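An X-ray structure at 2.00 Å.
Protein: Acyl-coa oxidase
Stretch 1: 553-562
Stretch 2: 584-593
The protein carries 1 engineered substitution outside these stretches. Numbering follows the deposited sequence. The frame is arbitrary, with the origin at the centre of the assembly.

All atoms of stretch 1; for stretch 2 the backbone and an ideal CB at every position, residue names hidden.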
# COMPACT_ATOMS: atom_id res chain seq x y z
N ASN B 553 -28.93 -4.12 -2.72
CA ASN B 553 -29.21 -3.32 -3.92
C ASN B 553 -28.41 -2.03 -3.82
O ASN B 553 -27.79 -1.59 -4.80
CB ASN B 553 -30.70 -3.01 -4.02
CG ASN B 553 -31.07 -2.38 -5.34
OD1 ASN B 553 -31.33 -3.06 -6.33
ND2 ASN B 553 -31.08 -1.05 -5.37
N ASN B 554 -28.41 -1.41 -2.64
CA ASN B 554 -27.64 -0.18 -2.44
C ASN B 554 -26.16 -0.42 -2.77
O ASN B 554 -25.56 0.33 -3.52
CB ASN B 554 -27.76 0.31 -0.98
CG ASN B 554 -29.13 0.88 -0.63
OD1 ASN B 554 -29.82 1.45 -1.49
ND2 ASN B 554 -29.51 0.77 0.64
N LEU B 555 -25.58 -1.46 -2.19
CA LEU B 555 -24.18 -1.78 -2.41
C LEU B 555 -23.91 -2.11 -3.88
O LEU B 555 -22.91 -1.68 -4.45
CB LEU B 555 -23.74 -2.95 -1.52
CG LEU B 555 -23.81 -2.71 0.00
CD1 LEU B 555 -23.42 -4.00 0.76
CD2 LEU B 555 -22.90 -1.54 0.37
N CYS B 556 -24.82 -2.87 -4.50
CA CYS B 556 -24.66 -3.24 -5.90
C CYS B 556 -24.46 -2.02 -6.77
O CYS B 556 -23.54 -1.98 -7.58
CB CYS B 556 -25.89 -4.01 -6.40
SG CYS B 556 -25.87 -4.40 -8.18
N TYR B 557 -25.32 -1.01 -6.62
CA TYR B 557 -25.19 0.17 -7.45
C TYR B 557 -24.10 1.14 -7.02
O TYR B 557 -23.64 1.96 -7.82
CB TYR B 557 -26.55 0.87 -7.63
CG TYR B 557 -27.47 0.01 -8.45
CD1 TYR B 557 -28.32 -0.92 -7.84
CD2 TYR B 557 -27.42 0.04 -9.85
CE1 TYR B 557 -29.07 -1.81 -8.61
CE2 TYR B 557 -28.18 -0.84 -10.61
CZ TYR B 557 -28.99 -1.77 -10.00
OH TYR B 557 -29.67 -2.68 -10.77
N ILE B 558 -23.68 1.05 -5.76
CA ILE B 558 -22.57 1.87 -5.27
C ILE B 558 -21.32 1.34 -5.98
O ILE B 558 -20.51 2.12 -6.46
CB ILE B 558 -22.34 1.70 -3.73
CG1 ILE B 558 -23.33 2.57 -2.95
CG2 ILE B 558 -20.88 2.04 -3.38
CD1 ILE B 558 -23.22 2.42 -1.43
N TYR B 559 -21.17 0.02 -6.04
CA TYR B 559 -20.01 -0.58 -6.70
C TYR B 559 -19.94 -0.12 -8.17
O TYR B 559 -18.93 0.41 -8.64
CB TYR B 559 -20.10 -2.12 -6.61
CG TYR B 559 -18.94 -2.87 -7.26
CD1 TYR B 559 -17.65 -2.83 -6.73
CD2 TYR B 559 -19.13 -3.56 -8.46
CE1 TYR B 559 -16.56 -3.46 -7.39
CE2 TYR B 559 -18.07 -4.17 -9.12
CZ TYR B 559 -16.80 -4.12 -8.60
OH TYR B 559 -15.78 -4.75 -9.29
N ALA B 560 -21.05 -0.30 -8.89
CA ALA B 560 -21.13 0.07 -10.29
C ALA B 560 -20.92 1.57 -10.54
O ALA B 560 -20.10 1.97 -11.36
CB ALA B 560 -22.46 -0.38 -10.88
N LEU B 561 -21.67 2.40 -9.82
CA LEU B 561 -21.57 3.84 -10.00
C LEU B 561 -20.21 4.37 -9.57
O LEU B 561 -19.75 5.38 -10.10
CB LEU B 561 -22.68 4.55 -9.23
CG LEU B 561 -24.11 4.22 -9.67
CD1 LEU B 561 -25.12 5.02 -8.84
CD2 LEU B 561 -24.26 4.53 -11.15
N TYR B 562 -19.57 3.71 -8.61
CA TYR B 562 -18.25 4.14 -8.17
C TYR B 562 -17.24 3.89 -9.27
O TYR B 562 -16.39 4.74 -9.55
CB TYR B 562 -17.83 3.37 -6.91
CG TYR B 562 -16.42 3.72 -6.49
CD1 TYR B 562 -16.14 4.96 -5.93
CD2 TYR B 562 -15.37 2.83 -6.68
CE1 TYR B 562 -14.85 5.31 -5.57
CE2 TYR B 562 -14.07 3.16 -6.32
CZ TYR B 562 -13.82 4.41 -5.76
OH TYR B 562 -12.55 4.78 -5.41
N UNK B 584 -25.34 12.90 -13.09
CA UNK B 584 -26.52 12.31 -12.46
C UNK B 584 -26.13 11.03 -11.73
O UNK B 584 -26.70 10.69 -10.68
CB UNK B 584 -27.61 12.03 -13.50
N UNK B 585 -25.17 10.30 -12.28
CA UNK B 585 -24.70 9.06 -11.66
C UNK B 585 -24.01 9.41 -10.35
O UNK B 585 -24.18 8.71 -9.35
CB UNK B 585 -23.76 8.29 -12.59
N UNK B 586 -23.25 10.49 -10.36
CA UNK B 586 -22.54 10.96 -9.17
C UNK B 586 -23.54 11.36 -8.08
O UNK B 586 -23.29 11.11 -6.90
CB UNK B 586 -21.63 12.14 -9.52
N UNK B 587 -24.65 11.99 -8.46
CA UNK B 587 -25.68 12.39 -7.49
C UNK B 587 -26.29 11.13 -6.88
O UNK B 587 -26.53 11.06 -5.67
CB UNK B 587 -26.76 13.25 -8.15
N UNK B 588 -26.56 10.14 -7.72
CA UNK B 588 -27.13 8.89 -7.23
C UNK B 588 -26.16 8.19 -6.28
O UNK B 588 -26.57 7.64 -5.24
CB UNK B 588 -27.48 7.97 -8.40
N UNK B 589 -24.88 8.22 -6.63
CA UNK B 589 -23.84 7.61 -5.80
C UNK B 589 -23.85 8.28 -4.42
O UNK B 589 -23.83 7.61 -3.40
CB UNK B 589 -22.47 7.74 -6.46
N UNK B 590 -23.90 9.61 -4.41
CA UNK B 590 -23.92 10.40 -3.17
C UNK B 590 -25.11 9.98 -2.29
O UNK B 590 -24.97 9.69 -1.09
CB UNK B 590 -24.00 11.89 -3.49
N UNK B 591 -26.29 9.96 -2.89
CA UNK B 591 -27.50 9.56 -2.20
C UNK B 591 -27.38 8.15 -1.63
O UNK B 591 -27.82 7.89 -0.51
CB UNK B 591 -28.70 9.65 -3.15
N UNK B 592 -26.78 7.23 -2.38
CA UNK B 592 -26.61 5.84 -1.92
C UNK B 592 -25.69 5.80 -0.69
O UNK B 592 -25.86 4.95 0.18
CB UNK B 592 -26.04 4.97 -3.04
N UNK B 593 -24.73 6.70 -0.63
CA UNK B 593 -23.84 6.73 0.53
C UNK B 593 -24.68 7.09 1.77
O UNK B 593 -24.62 6.41 2.80
CB UNK B 593 -22.70 7.73 0.32

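Both stretches are helical, and their axes approach to 9.5 Å with 141° between their N-to-C directions, so the two helices run roughly antiparallel and positions early in stretch 2 meet the late residues of stretch 1. Helical phi/psi values throughout disfavour proline and glycine but otherwise select little; the evidence lies in CB direction and surroundings.

Position 584 has no stretch 1 atom within 5.5 Å of its ideal CB, so almost any helix-compatible residue would fit. It is Leu584, which makes no contact here.

At 585 the CB points toward stretch 1, 4.1 Å from Leu561 CD2. A small or modest apolar side chain would suit. The residue is Ala585, whose CB forms one wall of the hole taking Leu561; its backbone O also lies 3.8 Å from Leu561 CD1.

Positions 586 and 587, one pointing away and one out of reach, leave the choice open, with polar residues plausible. They are Asn586, whose ND2 is hydrogen-bonded elsewhere in the structure, and Asp587, whose OD1 accepts a hydrogen bond from the side chain at 590.

The CB of 588 points toward stretch 1, 3.8 Å from Leu561 CD1, a methyl offering no polar partner. An aliphatic residue, or a longer one with a methylene stem, would serve. Gln588 takes the second course: its CG packs 3.6 Å from Leu561 CD1, while its NE2 is hydrogen-bonded elsewhere in the structure.

At 589 the CB points sideways, 4.2 Å from Leu561 CB, and the CA lies 5.9 Å from that of Ile558. Leucine, isoleucine or methionine could exploit this apolar surface. Leu589, with chi1 t and chi2 p, brings CD1 to 4.1 Å from Leu561 CB and 4.2 Å from Ile558 CG2; its CD2 is 4.1 Å from Tyr562 CA.

Positions 590 and 591 are out of reach, and charged or small polar residues are acceptable. Arg590 uses NH2 to form a salt bridge with Asp587 OD1 (2.8 Å), one turn back; Ser591 makes no contact with stretch 1, and its OG is hydrogen-bonded to a residue just outside the stretches.

At 592 the CB points toward stretch 1, 3.6 Å from Ile558 CG1, over a hole bordered by Asn554, Tyr557, Ile558 and Leu561. A branched or flexible aliphatic is expected. Leu592 is the knob: CD1 lies 3.9 Å from both Tyr557 CB and Leu561 CD1, and CD2 is 3.7 Å from Asn554 OD1.

The CB of 593 points away, so only a long side chain could return to stretch 1. Tyr593 does: CE1 lies 4.0 Å from Ile558 CG2, which meets the ring at its edge, and OH is 3.8 Å from Tyr562 CD1. No hydrogen bond crosses the interface, which rests on apolar packing.

Stretch 2, residues 584-593: LANDQLRSLY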
# COMPACT_ATOMS: atom_id res chain seq x y z
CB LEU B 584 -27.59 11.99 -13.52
CG LEU B 584 -28.31 13.20 -14.14
CD1 LEU B 584 -29.19 12.77 -15.31
CD2 LEU B 584 -29.13 13.87 -13.04
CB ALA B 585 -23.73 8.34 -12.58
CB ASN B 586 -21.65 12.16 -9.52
CG ASN B 586 -20.61 12.44 -8.45
OD1 ASN B 586 -19.82 11.57 -8.09
ND2 ASN B 586 -20.60 13.67 -7.94
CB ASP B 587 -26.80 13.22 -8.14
CG ASP B 587 -26.31 14.54 -8.70
OD1 ASP B 587 -25.40 15.15 -8.10
OD2 ASP B 587 -26.87 14.98 -9.73
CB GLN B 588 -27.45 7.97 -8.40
CG GLN B 588 -28.22 6.71 -8.00
CD GLN B 588 -29.50 7.02 -7.23
OE1 GLN B 588 -29.59 6.77 -6.02
NE2 GLN B 588 -30.49 7.55 -7.93
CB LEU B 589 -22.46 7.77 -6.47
CG LEU B 589 -21.26 7.18 -5.71
CD1 LEU B 589 -21.47 5.68 -5.48
CD2 LEU B 589 -19.99 7.45 -6.50
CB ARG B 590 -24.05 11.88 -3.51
CG ARG B 590 -23.34 12.82 -2.55
CD ARG B 590 -23.87 14.24 -2.67
NE ARG B 590 -24.07 14.63 -4.07
CZ ARG B 590 -23.08 14.82 -4.94
NH1 ARG B 590 -21.82 14.65 -4.57
NH2 ARG B 590 -23.37 15.15 -6.20
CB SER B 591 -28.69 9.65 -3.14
OG SER B 591 -29.81 8.97 -2.58
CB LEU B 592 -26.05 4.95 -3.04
CG LEU B 592 -26.99 4.66 -4.22
CD1 LEU B 592 -26.23 3.93 -5.31
CD2 LEU B 592 -28.16 3.83 -3.76
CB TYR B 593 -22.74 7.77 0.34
CG TYR B 593 -21.68 7.40 -0.70
CD1 TYR B 593 -21.42 6.07 -1.04
CD2 TYR B 593 -20.87 8.38 -1.27
CE1 TYR B 593 -20.39 5.72 -1.94
CE2 TYR B 593 -19.84 8.06 -2.17
CZ TYR B 593 -19.60 6.73 -2.50
OH TYR B 593 -18.56 6.44 -3.36
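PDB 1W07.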